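DR2417 (Deinococcus radiodurans, PDB 4XWW) probably degrades and matures RNA as a metal-dependent 5'-3' exonuclease of the metallo-beta-lactamase superfamily, possibly cutting internally as well, and works as a homodimer. Local coordinates at residues T211-P216 with I410-L415; T389-T394 with K414-L419; A319-L324 with N359-I364; D367-Y370 with R375-A378. One frame throughout, in Å; residues are numbered along the deposited sequence.

In the fold
Interactions 1 and 2 have centres about 10 Å apart and share helix 406-417, which receives the 211-216 loop at one level and helix 384-394 at another. Interactions 3 and 4 form a second cluster, their centres about 15 Å apart, joined by helix 351-364 running into strand 367-369 of the parallel beta-CASP sheet. Centres of interactions 2 and 3 lie about 43 Å apart, but interactions 1 and 4 approach to about 7 Å between nearest atoms. Along the chain, interactions 3 and 4 are nested inside the loop closed by interaction 1, as expected for a beta-CASP domain inserted in a metallo-beta-lactamase fold. The dimer sets interaction 1 of one subunit against Tyr362 and Tyr370, from interactions 3 and 4, of the other.

Interaction 1 of 4, residues T211-P216 with I410-L415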
# COMPACT_ATOMS: atom_id res chain seq x y z
N THR A 211 -8.67 12.73 12.20
CA THR A 211 -8.58 11.65 11.21
C THR A 211 -8.96 12.07 9.79
O THR A 211 -8.22 11.83 8.82
CB THR A 211 -9.47 10.47 11.62
OG1 THR A 211 -9.08 10.01 12.91
CG2 THR A 211 -9.33 9.33 10.62
N ASN A 212 -10.12 12.71 9.68
CA ASN A 212 -10.67 13.08 8.38
C ASN A 212 -10.57 14.58 8.12
O ASN A 212 -11.37 15.15 7.40
CB ASN A 212 -12.13 12.62 8.24
CG ASN A 212 -12.25 11.13 7.97
OD1 ASN A 212 -11.27 10.47 7.58
ND2 ASN A 212 -13.45 10.59 8.16
N ALA A 213 -9.56 15.22 8.70
CA ALA A 213 -9.47 16.68 8.58
C ALA A 213 -9.21 17.16 7.14
O ALA A 213 -9.41 18.33 6.84
CB ALA A 213 -8.38 17.22 9.54
N GLU A 214 -8.77 16.26 6.25
CA GLU A 214 -8.52 16.64 4.85
C GLU A 214 -9.74 16.42 3.96
O GLU A 214 -9.71 16.75 2.77
CB GLU A 214 -7.31 15.88 4.29
CG GLU A 214 -6.04 16.25 5.04
CD GLU A 214 -4.77 15.71 4.38
OE1 GLU A 214 -4.56 15.96 3.17
OE2 GLU A 214 -3.97 15.07 5.09
N ARG A 215 -10.81 15.88 4.54
CA ARG A 215 -12.04 15.59 3.80
C ARG A 215 -13.07 16.70 3.93
O ARG A 215 -13.51 17.01 5.03
CB ARG A 215 -12.65 14.27 4.29
CG ARG A 215 -11.75 13.06 4.03
CD ARG A 215 -12.56 11.78 4.20
NE ARG A 215 -11.71 10.62 4.44
CZ ARG A 215 -12.18 9.40 4.72
NH1 ARG A 215 -13.49 9.19 4.78
NH2 ARG A 215 -11.34 8.40 4.94
N PRO A 216 -13.46 17.31 2.81
CA PRO A 216 -14.43 18.41 2.88
C PRO A 216 -15.82 17.85 3.13
O PRO A 216 -16.03 16.66 2.92
CB PRO A 216 -14.34 19.06 1.49
CG PRO A 216 -13.07 18.51 0.87
CD PRO A 216 -12.91 17.15 1.45
N ILE A 410 -2.18 19.14 10.98
CA ILE A 410 -1.88 20.48 10.48
C ILE A 410 -3.07 21.00 9.67
O ILE A 410 -3.44 22.18 9.75
CB ILE A 410 -0.58 20.46 9.65
CG1 ILE A 410 0.60 20.25 10.60
CG2 ILE A 410 -0.42 21.75 8.86
CD1 ILE A 410 1.94 20.03 9.91
N ASN A 411 -3.72 20.10 8.94
CA ASN A 411 -4.92 20.51 8.23
C ASN A 411 -6.09 20.83 9.15
O ASN A 411 -6.90 21.69 8.83
CB ASN A 411 -5.31 19.45 7.20
CG ASN A 411 -4.57 19.64 5.92
OD1 ASN A 411 -4.86 20.58 5.18
ND2 ASN A 411 -3.56 18.82 5.68
N HIS A 412 -6.16 20.17 10.30
CA HIS A 412 -7.19 20.48 11.30
C HIS A 412 -6.92 21.89 11.86
O HIS A 412 -7.84 22.69 12.07
CB HIS A 412 -7.16 19.43 12.42
CG HIS A 412 -8.42 19.32 13.21
ND1 HIS A 412 -8.62 18.31 14.14
CD2 HIS A 412 -9.54 20.09 13.25
CE1 HIS A 412 -9.81 18.47 14.71
NE2 HIS A 412 -10.38 19.54 14.20
N ALA A 413 -5.64 22.19 12.09
CA ALA A 413 -5.24 23.50 12.59
C ALA A 413 -5.62 24.59 11.58
O ALA A 413 -6.12 25.65 11.95
CB ALA A 413 -3.74 23.52 12.88
N LYS A 414 -5.38 24.33 10.30
CA LYS A 414 -5.70 25.29 9.25
C LYS A 414 -7.21 25.53 9.13
O LYS A 414 -7.64 26.66 8.93
CB LYS A 414 -5.16 24.81 7.90
CG LYS A 414 -3.64 24.87 7.79
CD LYS A 414 -3.18 24.47 6.38
CE LYS A 414 -1.67 24.28 6.32
NZ LYS A 414 -0.93 25.52 6.69
N LEU A 415 -7.98 24.45 9.26
CA LEU A 415 -9.44 24.57 9.28
C LEU A 415 -9.88 25.53 10.40
O LEU A 415 -10.74 26.39 10.21
CB LEU A 415 -10.09 23.20 9.48
CG LEU A 415 -11.61 23.19 9.57
CD1 LEU A 415 -12.23 23.68 8.27
CD2 LEU A 415 -12.11 21.79 9.91
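Ala213 and His412 meet where a type I beta turn, Asn212 to Arg215, lies against helix 406-417 in the metallo-beta-lactamase part of the protein. The apolar part of the contact is small. The methyl of Ala213 points at the helix and rests 3.8 Å from His412 CB, and its short side chain lets the turn approach until the CA atoms of Ala213 and His412 are 5.2 Å apart. With CG anti to the backbone N (chi1 -159°), the His412 ring swings beside the carbonyl carbon, where ND1 hydrogen-bonds Ser210 OG, next to the predicted proton donor Asp209.

Glu214 and Asn411 are in van der Waals contact, lying obliquely with carboxylate and amide planes only 21° apart. Asn411 ND2 is 3.6 Å from both CG and CD of Glu214, so the aliphatic CG shares the touch. Both groups spend their bonds elsewhere: Glu214 OE2 forms a salt bridge with Arg407 and OE1 bonds to Tyr370 of the second subunit, while Asn411 ND2 serves the Arg407 carbonyl and Tyr362 of the second subunit. A long carboxylate and a short amide, each with partners in both subunits, suit a dimer border. The turn itself is closed by Arg215 N, 3.0 Å from Asn212 O.

Interaction 2 of 4, residues T389-T394 with K414-L419; sequences TILNLT and KLAQTL
The amide of Asn392 meets Leu419 through its oxygen: OD1 touches Leu419 CB at 3.6 Å and Leu419 CD1 at 3.7 Å, the two side chains crossing at about a right angle. It is the flat group that touches across the contact, in which helix 384-394 packs against the last part of helix 406-417 and the residues that follow it, with strand 398-402 between them in the chain. An asparagine suits this partly exposed border, where OD1 itself lies against aliphatic carbons of Leu419, in contact but not hydrogen-bonded to them.

The apolar core is built from Leu391, Ala416 and Leu419. Leu391 sets CG beside the backbone N (chi1 -79°), which presents both branch ends to the small methyl of Ala416; CD1 and CD2 each lie 3.9 Å from Ala416 CB. Alanine suits this spot because a single methyl lets the backbones approach, the CA atoms of Leu391 and Ala416 being 6.8 Å apart. Further along, past Ala416, Leu419 CD1 reaches Leu391 CB at 3.6 Å, the two side chains crossing at about a right angle; longer than the alanine, Leu419 closes the packing. Behind Leu391, Leu206 of strand 205-209 continues it toward the sheet.

Two threonine hydroxyls bond back to carbonyls of their own segments. Thr394 N and OG1 reach Ile390 O from opposite faces of its plane. Thr418 OG1 lies in the plane of the Leu415 carbonyl, on an oxygen lone pair, at 2.8 Å from Leu415 O.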
# COMPACT_ATOMS: atom_id res chain seq x y z
N THR A 389 -17.94 22.39 13.28
CA THR A 389 -19.06 22.51 14.20
C THR A 389 -18.56 22.46 15.65
O THR A 389 -18.93 23.30 16.48
CB THR A 389 -20.10 21.41 13.95
OG1 THR A 389 -20.83 21.72 12.76
CG2 THR A 389 -21.09 21.33 15.12
N ILE A 390 -17.68 21.51 15.93
CA ILE A 390 -17.12 21.39 17.27
C ILE A 390 -16.28 22.61 17.66
O ILE A 390 -16.41 23.16 18.77
CB ILE A 390 -16.29 20.12 17.41
CG1 ILE A 390 -17.17 18.89 17.12
CG2 ILE A 390 -15.63 20.08 18.83
CD1 ILE A 390 -18.44 18.83 17.97
N LEU A 391 -15.40 23.04 16.75
CA LEU A 391 -14.59 24.24 16.98
C LEU A 391 -15.47 25.47 17.19
O LEU A 391 -15.18 26.29 18.06
CB LEU A 391 -13.61 24.46 15.81
CG LEU A 391 -12.36 23.58 15.85
CD1 LEU A 391 -11.84 23.27 14.46
CD2 LEU A 391 -11.26 24.26 16.67
N ASN A 392 -16.57 25.59 16.45
CA ASN A 392 -17.45 26.75 16.59
C ASN A 392 -18.27 26.72 17.88
O ASN A 392 -18.55 27.76 18.48
CB ASN A 392 -18.41 26.87 15.39
CG ASN A 392 -17.72 27.37 14.12
OD1 ASN A 392 -16.73 28.11 14.17
ND2 ASN A 392 -18.25 26.97 12.97
N LEU A 393 -18.67 25.52 18.30
CA LEU A 393 -19.48 25.36 19.50
C LEU A 393 -18.65 25.55 20.78
O LEU A 393 -19.13 26.11 21.76
CB LEU A 393 -20.14 23.98 19.50
CG LEU A 393 -21.34 23.79 18.59
CD1 LEU A 393 -21.82 22.35 18.67
CD2 LEU A 393 -22.49 24.74 19.02
N THR A 394 -17.41 25.06 20.76
CA THR A 394 -16.57 25.11 21.96
C THR A 394 -15.80 26.41 22.11
O THR A 394 -15.46 26.80 23.25
CB THR A 394 -15.57 23.94 22.00
OG1 THR A 394 -14.85 23.89 20.77
CG2 THR A 394 -16.31 22.63 22.22
N LYS A 414 -5.38 24.33 10.30
CA LYS A 414 -5.70 25.29 9.25
C LYS A 414 -7.21 25.53 9.13
O LYS A 414 -7.64 26.66 8.93
CB LYS A 414 -5.16 24.81 7.90
CG LYS A 414 -3.64 24.87 7.79
CD LYS A 414 -3.18 24.47 6.38
CE LYS A 414 -1.67 24.28 6.32
NZ LYS A 414 -0.93 25.52 6.69
N LEU A 415 -7.98 24.45 9.26
CA LEU A 415 -9.44 24.57 9.28
C LEU A 415 -9.88 25.53 10.40
O LEU A 415 -10.74 26.39 10.21
CB LEU A 415 -10.09 23.20 9.48
CG LEU A 415 -11.61 23.19 9.57
CD1 LEU A 415 -12.23 23.68 8.27
CD2 LEU A 415 -12.11 21.79 9.91
N ALA A 416 -9.27 25.39 11.57
CA ALA A 416 -9.63 26.22 12.70
C ALA A 416 -9.40 27.71 12.39
O ALA A 416 -10.18 28.56 12.80
CB ALA A 416 -8.85 25.80 13.95
N GLN A 417 -8.36 27.99 11.63
CA GLN A 417 -8.01 29.38 11.30
C GLN A 417 -9.01 30.07 10.38
O GLN A 417 -9.01 31.29 10.29
CB GLN A 417 -6.61 29.43 10.67
CG GLN A 417 -5.48 29.20 11.66
CD GLN A 417 -5.55 30.16 12.82
OE1 GLN A 417 -5.71 31.37 12.63
NE2 GLN A 417 -5.44 29.64 14.03
N THR A 418 -9.86 29.29 9.72
CA THR A 418 -10.81 29.83 8.73
C THR A 418 -12.14 30.22 9.38
O THR A 418 -12.97 30.87 8.75
CB THR A 418 -11.12 28.83 7.57
OG1 THR A 418 -11.90 27.73 8.06
CG2 THR A 418 -9.83 28.31 6.88
N LEU A 419 -12.33 29.82 10.64
CA LEU A 419 -13.60 30.00 11.37
C LEU A 419 -13.73 31.36 12.04
O LEU A 419 -12.75 32.09 12.18
CB LEU A 419 -13.75 28.87 12.39
CG LEU A 419 -13.61 27.50 11.73
CD1 LEU A 419 -13.80 26.37 12.75
CD2 LEU A 419 -14.56 27.32 10.53

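Interaction 3 of 4, residues A319-L324 with N359-I364. With nucleotides of chain C.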
# COMPACT_ATOMS: atom_id res chain seq x y z
N ALA A 319 -8.93 -14.55 7.21
CA ALA A 319 -10.28 -14.25 7.67
C ALA A 319 -11.25 -14.90 6.69
O ALA A 319 -10.83 -15.51 5.71
CB ALA A 319 -10.52 -12.75 7.77
N VAL A 320 -12.54 -14.76 6.96
CA VAL A 320 -13.52 -15.53 6.20
C VAL A 320 -13.59 -15.11 4.74
O VAL A 320 -13.51 -15.96 3.84
CB VAL A 320 -14.92 -15.44 6.86
CG1 VAL A 320 -15.99 -15.99 5.94
CG2 VAL A 320 -14.90 -16.21 8.16
N LEU A 321 -13.70 -13.81 4.48
CA LEU A 321 -13.74 -13.36 3.10
C LEU A 321 -12.48 -13.82 2.34
O LEU A 321 -12.58 -14.31 1.22
CB LEU A 321 -13.89 -11.85 3.03
CG LEU A 321 -13.99 -11.35 1.60
CD1 LEU A 321 -15.22 -11.93 0.89
CD2 LEU A 321 -14.00 -9.85 1.60
N GLY A 322 -11.31 -13.68 2.95
CA GLY A 322 -10.08 -14.18 2.33
C GLY A 322 -10.14 -15.63 1.94
O GLY A 322 -9.78 -16.01 0.82
N ARG A 323 -10.62 -16.48 2.85
CA ARG A 323 -10.69 -17.88 2.53
C ARG A 323 -11.73 -18.16 1.44
O ARG A 323 -11.51 -19.00 0.57
CB ARG A 323 -10.96 -18.70 3.78
CG ARG A 323 -9.91 -18.45 4.84
CD ARG A 323 -9.79 -19.59 5.80
NE ARG A 323 -11.08 -19.96 6.38
CZ ARG A 323 -11.64 -19.36 7.42
NH1 ARG A 323 -11.03 -18.33 8.00
NH2 ARG A 323 -12.81 -19.77 7.88
N LEU A 324 -12.86 -17.46 1.48
CA LEU A 324 -13.86 -17.58 0.41
C LEU A 324 -13.28 -17.19 -0.95
O LEU A 324 -13.49 -17.90 -1.94
CB LEU A 324 -15.09 -16.70 0.73
CG LEU A 324 -15.94 -17.16 1.91
CD1 LEU A 324 -16.99 -16.11 2.23
CD2 LEU A 324 -16.59 -18.47 1.56
N ASN A 359 -10.00 -8.86 -6.97
CA ASN A 359 -9.76 -9.53 -8.25
C ASN A 359 -10.08 -11.03 -8.22
O ASN A 359 -10.56 -11.58 -9.20
CB ASN A 359 -8.31 -9.30 -8.71
CG ASN A 359 -8.14 -7.96 -9.38
OD1 ASN A 359 -8.88 -7.63 -10.30
ND2 ASN A 359 -7.22 -7.14 -8.89
N ARG A 360 -9.82 -11.69 -7.09
CA ARG A 360 -10.17 -13.10 -7.00
C ARG A 360 -11.69 -13.29 -7.03
O ARG A 360 -12.18 -14.25 -7.64
CB ARG A 360 -9.59 -13.76 -5.75
CG ARG A 360 -8.06 -13.81 -5.71
CD ARG A 360 -7.49 -14.86 -6.64
NE ARG A 360 -6.07 -14.62 -6.90
CZ ARG A 360 -5.61 -13.81 -7.85
NH1 ARG A 360 -6.45 -13.17 -8.65
NH2 ARG A 360 -4.30 -13.65 -8.01
N LEU A 361 -12.42 -12.40 -6.35
CA LEU A 361 -13.87 -12.45 -6.39
C LEU A 361 -14.37 -12.29 -7.83
O LEU A 361 -15.22 -13.06 -8.27
CB LEU A 361 -14.48 -11.37 -5.49
CG LEU A 361 -14.19 -11.60 -4.01
CD1 LEU A 361 -14.60 -10.35 -3.18
CD2 LEU A 361 -14.89 -12.86 -3.50
N TYR A 362 -13.82 -11.32 -8.57
CA TYR A 362 -14.22 -11.13 -9.97
C TYR A 362 -13.95 -12.38 -10.80
O TYR A 362 -14.74 -12.73 -11.67
CB TYR A 362 -13.50 -9.92 -10.61
CG TYR A 362 -14.20 -8.60 -10.39
CD1 TYR A 362 -15.30 -8.23 -11.16
CD2 TYR A 362 -13.76 -7.72 -9.41
CE1 TYR A 362 -15.94 -7.03 -10.97
CE2 TYR A 362 -14.40 -6.51 -9.21
CZ TYR A 362 -15.49 -6.17 -9.98
OH TYR A 362 -16.11 -4.97 -9.77
N GLU A 363 -12.83 -13.05 -10.54
CA GLU A 363 -12.49 -14.22 -11.32
C GLU A 363 -13.40 -15.40 -11.01
O GLU A 363 -13.67 -16.23 -11.89
CB GLU A 363 -11.01 -14.59 -11.13
CG GLU A 363 -10.09 -13.56 -11.77
CD GLU A 363 -8.66 -14.01 -11.88
OE1 GLU A 363 -8.03 -14.22 -10.82
OE2 GLU A 363 -8.16 -14.15 -13.02
N ILE A 364 -13.91 -15.47 -9.77
CA ILE A 364 -14.87 -16.52 -9.44
C ILE A 364 -16.16 -16.26 -10.20
O ILE A 364 -16.84 -17.19 -10.65
CB ILE A 364 -15.13 -16.60 -7.92
CG1 ILE A 364 -13.89 -17.15 -7.20
CG2 ILE A 364 -16.34 -17.50 -7.61
CD1 ILE A 364 -13.98 -17.11 -5.67
P U C 7 -9.58 -19.32 13.13
OP1 U C 7 -10.94 -18.74 13.04
OP2 U C 7 -9.03 -19.71 14.45
O5' U C 7 -9.50 -20.59 12.17
C5' U C 7 -10.00 -20.53 10.82
C4' U C 7 -9.05 -21.21 9.88
O4' U C 7 -8.54 -22.42 10.49
C3' U C 7 -9.65 -21.65 8.55
O3' U C 7 -8.66 -21.63 7.52
C2' U C 7 -10.09 -23.07 8.84
O2' U C 7 -10.19 -23.87 7.68
C1' U C 7 -8.94 -23.55 9.73
N1 U C 7 -9.30 -24.65 10.65
C2 U C 7 -10.02 -25.71 10.12
O2 U C 7 -10.37 -25.76 8.95
N3 U C 7 -10.32 -26.70 11.02
C4 U C 7 -9.98 -26.76 12.35
O4 U C 7 -10.33 -27.73 13.03
C5 U C 7 -9.23 -25.63 12.82
C6 U C 7 -8.92 -24.65 11.97
P U C 6 -11.35 -13.93 11.81
OP1 U C 6 -12.15 -14.69 10.81
OP2 U C 6 -11.98 -13.42 13.06
O5' U C 6 -10.13 -14.84 12.27
C5' U C 6 -9.16 -15.32 11.34
C4' U C 6 -7.99 -15.95 12.06
O4' U C 6 -7.31 -14.94 12.85
C3' U C 6 -8.34 -17.03 13.06
O3' U C 6 -8.56 -18.29 12.46
C2' U C 6 -7.16 -17.00 14.02
O2' U C 6 -6.03 -17.65 13.45
C1' U C 6 -6.87 -15.50 14.08
N1 U C 6 -7.59 -14.84 15.20
C2 U C 6 -6.96 -14.82 16.43
O2 U C 6 -5.86 -15.32 16.62
N3 U C 6 -7.67 -14.20 17.44
C4 U C 6 -8.91 -13.62 17.34
O4 U C 6 -9.42 -13.10 18.34
C5 U C 6 -9.50 -13.68 16.04
C6 U C 6 -8.83 -14.27 15.04
P U C 5 -11.91 -7.33 12.58
OP1 U C 5 -11.55 -6.53 11.39
OP2 U C 5 -13.32 -7.70 12.81
O5' U C 5 -11.05 -8.67 12.56
C5' U C 5 -11.25 -9.62 11.50
C4' U C 5 -9.97 -10.38 11.22
O4' U C 5 -8.84 -9.70 11.82
C3' U C 5 -9.89 -11.78 11.81
O3' U C 5 -10.64 -12.72 11.06
C2' U C 5 -8.39 -12.03 11.78
O2' U C 5 -7.91 -12.33 10.49
C1' U C 5 -7.87 -10.66 12.22
N1 U C 5 -7.69 -10.58 13.68
C2 U C 5 -6.52 -11.10 14.20
O2 U C 5 -5.64 -11.58 13.51
N3 U C 5 -6.42 -11.01 15.57
C4 U C 5 -7.34 -10.48 16.44
O4 U C 5 -7.09 -10.48 17.65
C5 U C 5 -8.53 -9.98 15.82
C6 U C 5 -8.66 -10.05 14.49
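Leu321 and Leu361 touch methyl to methyl, CD1 to CD1 at 4.4 Å, where helices 320-326 and 351-364 of the beta-CASP domain sit side by side over its parallel sheet. A second touch sets the Ile364 CD1 methyl against the backbone oxygen of Leu324, at 3.8 Å: CG1 stands beside the backbone N (chi1 -71°) and the chain then extends. Branched aliphatic residues suit this buried seam; Leu321 and Leu361 also share Val340 of the sheet beneath.

Charges lie outside the seam. Arg360 NH1 and Glu363 OE1 form a salt bridge of 2.9 Å, one helical turn apart on the same helix.

The opposite flank of helix 320-326 meets RNA. Ala319, at the N-cap position, sets its CB 3.3 Å from O3' of U5 of chain C. Val320 N, hydrogen-bonded to Thr311 OG1, lies 3.9 Å from OP1 of U6 of chain C, too far for a bond. Arg323 lays one guanidinium face against the sugar of U7 of chain C, whose modelled closeness is doubtful, while its NH1 bonds to the Met318 carbonyl. A small alanine lets the sugar-phosphate chain come near the helix start, where the helix dipole probably offsets some phosphate charge at longer range; the positive charge of Arg323 may contribute from a distance too.

Interaction 4 of 4, residues D367-Y370 with R375-A378; sequences DVVY and RVHA. With nucleotides of chain C.
Val376 meets Tyr370 and Val369 across a short loop that leads out of the beta-CASP sheet. From CB, which points at strand 367-369, its two methyls part. CG1 lies beside the backbone N (chi1 -68°) and comes to 4.4 Å from Val369 CG1, methyl against methyl. CG2 takes the crowded position between the backbone N and the carbonyl carbon, and there it rests 4.1 Å from Tyr370 CA. A beta-branched valine suits the place, since one CB offers two methyls to two neighbouring residues of the chain.

The next residue turns from packing to RNA. His377 sets its ring anti to the backbone N (chi1 180°), and NE2 meets O3' of U1 of chain C at 2.8 Å with an angle of 166°, nearly straight; the sugar oxygen lies in the ring plane at its edge, and either atom could be the donor. The other ring nitrogen, ND1, is hydrogen-bonded to Arg251 NH1; the two bonds together would hold the ring's rotation. His377 and Ala378 belong to the predicted substrate site.

Strand 367-369 is one of the two edge strands of the five-stranded parallel sheet, pairing with 339-342; Val376 packs between the end of that strand and helix 222-234, touching Leu229 and Ile232.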
# COMPACT_ATOMS: atom_id res chain seq x y z
N ASP A 367 -20.86 -11.19 -8.14
CA ASP A 367 -21.07 -9.76 -8.25
C ASP A 367 -20.38 -9.09 -7.07
O ASP A 367 -20.61 -9.47 -5.93
CB ASP A 367 -22.57 -9.42 -8.28
CG ASP A 367 -23.28 -10.04 -9.47
OD1 ASP A 367 -22.62 -10.69 -10.30
OD2 ASP A 367 -24.52 -9.88 -9.57
N VAL A 368 -19.51 -8.11 -7.34
CA VAL A 368 -18.70 -7.51 -6.29
C VAL A 368 -19.11 -6.06 -6.12
O VAL A 368 -19.12 -5.29 -7.09
CB VAL A 368 -17.18 -7.57 -6.60
CG1 VAL A 368 -16.37 -7.36 -5.32
CG2 VAL A 368 -16.82 -8.89 -7.28
N VAL A 369 -19.43 -5.70 -4.89
CA VAL A 369 -20.03 -4.41 -4.56
C VAL A 369 -19.18 -3.70 -3.51
O VAL A 369 -18.99 -4.22 -2.41
CB VAL A 369 -21.48 -4.61 -4.04
CG1 VAL A 369 -22.07 -3.31 -3.55
CG2 VAL A 369 -22.34 -5.21 -5.13
N TYR A 370 -18.69 -2.51 -3.85
CA TYR A 370 -17.82 -1.75 -2.92
C TYR A 370 -17.81 -0.27 -3.25
O TYR A 370 -18.26 0.13 -4.34
CB TYR A 370 -16.38 -2.29 -2.95
CG TYR A 370 -15.88 -2.50 -4.37
CD1 TYR A 370 -15.47 -1.43 -5.15
CD2 TYR A 370 -15.85 -3.77 -4.92
CE1 TYR A 370 -15.03 -1.63 -6.47
CE2 TYR A 370 -15.41 -3.98 -6.21
CZ TYR A 370 -15.00 -2.91 -6.98
OH TYR A 370 -14.59 -3.16 -8.27
N ARG A 375 -22.32 3.31 -2.50
CA ARG A 375 -22.03 3.98 -1.23
C ARG A 375 -22.48 3.09 -0.10
O ARG A 375 -23.58 3.24 0.42
CB ARG A 375 -22.72 5.34 -1.14
CG ARG A 375 -22.18 6.14 0.06
CD ARG A 375 -22.92 7.44 0.35
NE ARG A 375 -22.92 8.34 -0.81
CZ ARG A 375 -21.95 9.20 -1.09
NH1 ARG A 375 -22.05 9.97 -2.17
NH2 ARG A 375 -20.88 9.29 -0.31
N VAL A 376 -21.62 2.15 0.25
CA VAL A 376 -21.97 1.13 1.22
C VAL A 376 -21.08 1.21 2.47
O VAL A 376 -21.02 0.28 3.26
CB VAL A 376 -21.91 -0.28 0.61
CG1 VAL A 376 -23.02 -0.44 -0.42
CG2 VAL A 376 -20.55 -0.56 -0.03
N HIS A 377 -20.39 2.33 2.64
CA HIS A 377 -19.63 2.57 3.86
C HIS A 377 -19.62 4.04 4.24
O HIS A 377 -19.50 4.91 3.37
CB HIS A 377 -18.19 2.10 3.69
CG HIS A 377 -17.33 2.31 4.89
ND1 HIS A 377 -17.50 1.60 6.07
CD2 HIS A 377 -16.29 3.15 5.11
CE1 HIS A 377 -16.60 2.01 6.95
NE2 HIS A 377 -15.85 2.94 6.39
N ALA A 378 -19.73 4.30 5.55
CA ALA A 378 -19.52 5.63 6.11
C ALA A 378 -18.43 5.55 7.15
O ALA A 378 -18.45 4.69 8.02
CB ALA A 378 -20.81 6.17 6.74
O3' U C 1 -13.47 4.09 7.29